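Local coordinates for uncharacterized protein YycE (Bacillus subtilis, PDB 1TWU) that is of unknown function but belongs to the vicinal oxygen chelate family and is putatively a glyoxalase or fosfomycin resistance protein, at residues I25-F28 with Y29-L33. Residues are numbered along the deposited sequence; the frame is centred on the assembly and turned at random.
Sequences IIRF and YEEGL
Phe28 turns the edge of its ring onto one face of Tyr29, a T-shaped pair with centroids 4.7 Å apart and planes at 76°. Phe28 CD2 does the touching, standing over the centre of the tyrosine ring and 3.4 Å from Tyr29 CE2. Neighbours in sequence can meet this way because Phe28 holds CG anti to its backbone N (chi1 178°), whereas Tyr29 sets CG beside its own N (chi1 -71°). Ile25 CG2 packs against the tyrosine from one turn earlier, 3.7 Å from Tyr29 CD2, and Phe28 CE2 lies 4.2 Å from Leu33 CD1.

On the more polar side, Arg27 and Glu31 are joined through a water that accepts from Arg27 NE (2.8 Å) and donates to Glu31 OE2. The carboxylate oxygen itself stands well out of the guanidinium plane, leaving the direct interaction one of charge alone; Tyr103 and Met101 O hold the guanidinium's other nitrogens.

Beneath these side chains the backbone takes a wider, pi-type turn through 29-32. Tyr29 N binds Ile25 O in the regular i to i+4 pattern, but Leu33 N reaches back five residues to Phe28 O (2.8 Å), a spacing repeated weakly by Gly32 N to Arg27 O and Glu31 N to Ile26 O. Ile26 O also takes the regular bond from Glu30 N.

Further out, Tyr29 OH is hydrogen-bonded to Asp122 OD2, and Arg37 forms a salt bridge with Glu30. Helix 22-32 thus lies between the two halves of the chain: Ile26 meets strand 47-53 of the N-terminal sheet, while Phe28 and Leu33 pack on strand 127-131 and helix 88-100.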
ATOM      1  N   ILE A  25      11.365  -1.851 -12.075  1.00 27.36           N
ATOM      2  CA  ILE A  25      10.133  -2.102 -11.346  1.00 26.19           C
ATOM      3  C   ILE A  25       9.249  -3.068 -12.147  1.00 25.55           C
ATOM      4  O   ILE A  25       8.667  -4.004 -11.588  1.00 25.80           O
ATOM      5  CB  ILE A  25       9.380  -0.763 -11.085  1.00 25.20           C
ATOM      6  CG1 ILE A  25      10.134   0.054 -10.033  1.00 24.97           C
ATOM      7  CG2 ILE A  25       7.950  -1.023 -10.667  1.00 25.01           C
ATOM      8  CD1 ILE A  25      10.208  -0.598  -8.659  1.00 22.90           C
ATOM      9  N   ILE A  26       9.164  -2.848 -13.457  1.00 24.64           N
ATOM     10  CA  ILE A  26       8.360  -3.704 -14.322  1.00 26.09           C
ATOM     11  C   ILE A  26       8.892  -5.141 -14.352  1.00 26.97           C
ATOM     12  O   ILE A  26       8.114  -6.102 -14.321  1.00 26.07           O
ATOM     13  CB  ILE A  26       8.303  -3.133 -15.755  1.00 26.09           C
ATOM     14  CG1 ILE A  26       7.522  -1.820 -15.741  1.00 25.69           C
ATOM     15  CG2 ILE A  26       7.645  -4.126 -16.696  1.00 27.45           C
ATOM     16  CD1 ILE A  26       7.537  -1.079 -17.055  1.00 24.99           C
ATOM     17  N   ARG A  27      10.214  -5.287 -14.408  1.00 26.16           N
ATOM     18  CA  ARG A  27      10.818  -6.614 -14.415  1.00 26.33           C
ATOM     19  C   ARG A  27      10.483  -7.380 -13.134  1.00 25.85           C
ATOM     20  O   ARG A  27      10.160  -8.566 -13.178  1.00 25.97           O
ATOM     21  CB  ARG A  27      12.336  -6.521 -14.564  1.00 24.67           C
ATOM     22  CG  ARG A  27      13.027  -7.877 -14.452  1.00 24.38           C
ATOM     23  CD  ARG A  27      14.496  -7.777 -14.796  1.00 25.46           C
ATOM     24  NE  ARG A  27      15.168  -9.075 -14.860  1.00 24.40           N
ATOM     25  CZ  ARG A  27      15.718  -9.698 -13.822  1.00 23.60           C
ATOM     26  NH1 ARG A  27      15.684  -9.156 -12.615  1.00 22.93           N
ATOM     27  NH2 ARG A  27      16.328 -10.861 -14.002  1.00 24.63           N
ATOM     28  N   PHE A  28      10.557  -6.699 -11.996  1.00 25.22           N
ATOM     29  CA  PHE A  28      10.266  -7.330 -10.713  1.00 24.11           C
ATOM     30  C   PHE A  28       8.798  -7.724 -10.583  1.00 25.34           C
ATOM     31  O   PHE A  28       8.476  -8.878 -10.271  1.00 23.98           O
ATOM     32  CB  PHE A  28      10.620  -6.383  -9.560  1.00 24.06           C
ATOM     33  CG  PHE A  28      10.304  -6.941  -8.188  1.00 23.14           C
ATOM     34  CD1 PHE A  28      11.186  -7.812  -7.549  1.00 22.33           C
ATOM     35  CD2 PHE A  28       9.115  -6.608  -7.541  1.00 21.35           C
ATOM     36  CE1 PHE A  28      10.889  -8.342  -6.285  1.00 20.85           C
ATOM     37  CE2 PHE A  28       8.809  -7.131  -6.284  1.00 21.00           C
ATOM     38  CZ  PHE A  28       9.698  -8.001  -5.655  1.00 20.04           C
ATOM     39  N   TYR A  29       7.909  -6.760 -10.820  1.00 24.72           N
ATOM     40  CA  TYR A  29       6.471  -6.987 -10.681  1.00 25.82           C
ATOM     41  C   TYR A  29       5.785  -7.767 -11.784  1.00 26.05           C
ATOM     42  O   TYR A  29       4.915  -8.595 -11.509  1.00 26.26           O
ATOM     43  CB  TYR A  29       5.755  -5.647 -10.470  1.00 22.78           C
ATOM     44  CG  TYR A  29       6.042  -5.083  -9.110  1.00 22.82           C
ATOM     45  CD1 TYR A  29       5.380  -5.565  -7.984  1.00 21.52           C
ATOM     46  CD2 TYR A  29       7.055  -4.137  -8.926  1.00 22.91           C
ATOM     47  CE1 TYR A  29       5.726  -5.121  -6.696  1.00 23.63           C
ATOM     48  CE2 TYR A  29       7.412  -3.687  -7.645  1.00 21.98           C
ATOM     49  CZ  TYR A  29       6.747  -4.184  -6.537  1.00 22.66           C
ATOM     50  OH  TYR A  29       7.110  -3.766  -5.279  1.00 21.03           O
ATOM     51  N   GLU A  30       6.167  -7.519 -13.027  1.00 26.57           N
ATOM     52  CA  GLU A  30       5.527  -8.221 -14.116  1.00 28.81           C
ATOM     53  C   GLU A  30       6.234  -9.534 -14.424  1.00 29.48           C
ATOM     54  O   GLU A  30       5.594 -10.580 -14.517  1.00 29.37           O
ATOM     55  CB  GLU A  30       5.476  -7.333 -15.353  1.00 29.38           C
ATOM     56  CG  GLU A  30       4.184  -7.479 -16.111  1.00 32.55           C
ATOM     57  CD  GLU A  30       4.126  -6.610 -17.345  1.00 36.07           C
ATOM     58  OE1 GLU A  30       4.575  -5.441 -17.281  1.00 37.81           O
ATOM     59  OE2 GLU A  30       3.614  -7.095 -18.377  1.00 37.33           O
ATOM     60  N   GLU A  31       7.552  -9.484 -14.574  1.00 30.16           N
ATOM     61  CA  GLU A  31       8.311 -10.693 -14.858  1.00 31.79           C
ATOM     62  C   GLU A  31       8.532 -11.526 -13.603  1.00 31.18           C
ATOM     63  O   GLU A  31       8.517 -12.754 -13.655  1.00 33.55           O
ATOM     64  CB  GLU A  31       9.673 -10.359 -15.451  1.00 33.56           C
ATOM     65  CG  GLU A  31       9.640  -9.624 -16.767  1.00 38.83           C
ATOM     66  CD  GLU A  31      11.004  -9.634 -17.447  1.00 43.53           C
ATOM     67  OE1 GLU A  31      11.303  -8.679 -18.205  1.00 45.96           O
ATOM     68  OE2 GLU A  31      11.775 -10.605 -17.229  1.00 44.97           O
ATOM     69  N   GLY A  32       8.743 -10.858 -12.478  1.00 29.53           N
ATOM     70  CA  GLY A  32       8.986 -11.571 -11.242  1.00 29.21           C
ATOM     71  C   GLY A  32       7.741 -12.118 -10.588  1.00 30.36           C
ATOM     72  O   GLY A  32       7.566 -13.334 -10.496  1.00 31.58           O
ATOM     73  N   LEU A  33       6.878 -11.223 -10.121  1.00 30.61           N
ATOM     74  CA  LEU A  33       5.644 -11.630  -9.461  1.00 31.43           C
ATOM     75  C   LEU A  33       4.584 -12.106 -10.430  1.00 31.08           C
ATOM     76  O   LEU A  33       3.668 -12.828 -10.045  1.00 31.62           O
ATOM     77  CB  LEU A  33       5.064 -10.477  -8.648  1.00 31.16           C
ATOM     78  CG  LEU A  33       5.796 -10.164  -7.352  1.00 33.67           C
ATOM     79  CD1 LEU A  33       5.068  -9.044  -6.613  1.00 34.34           C
ATOM     80  CD2 LEU A  33       5.854 -11.428  -6.504  1.00 33.21           C
TER
HETATM   81  O   HOH W   1      14.657 -10.339 -17.305  1.00 41.29           O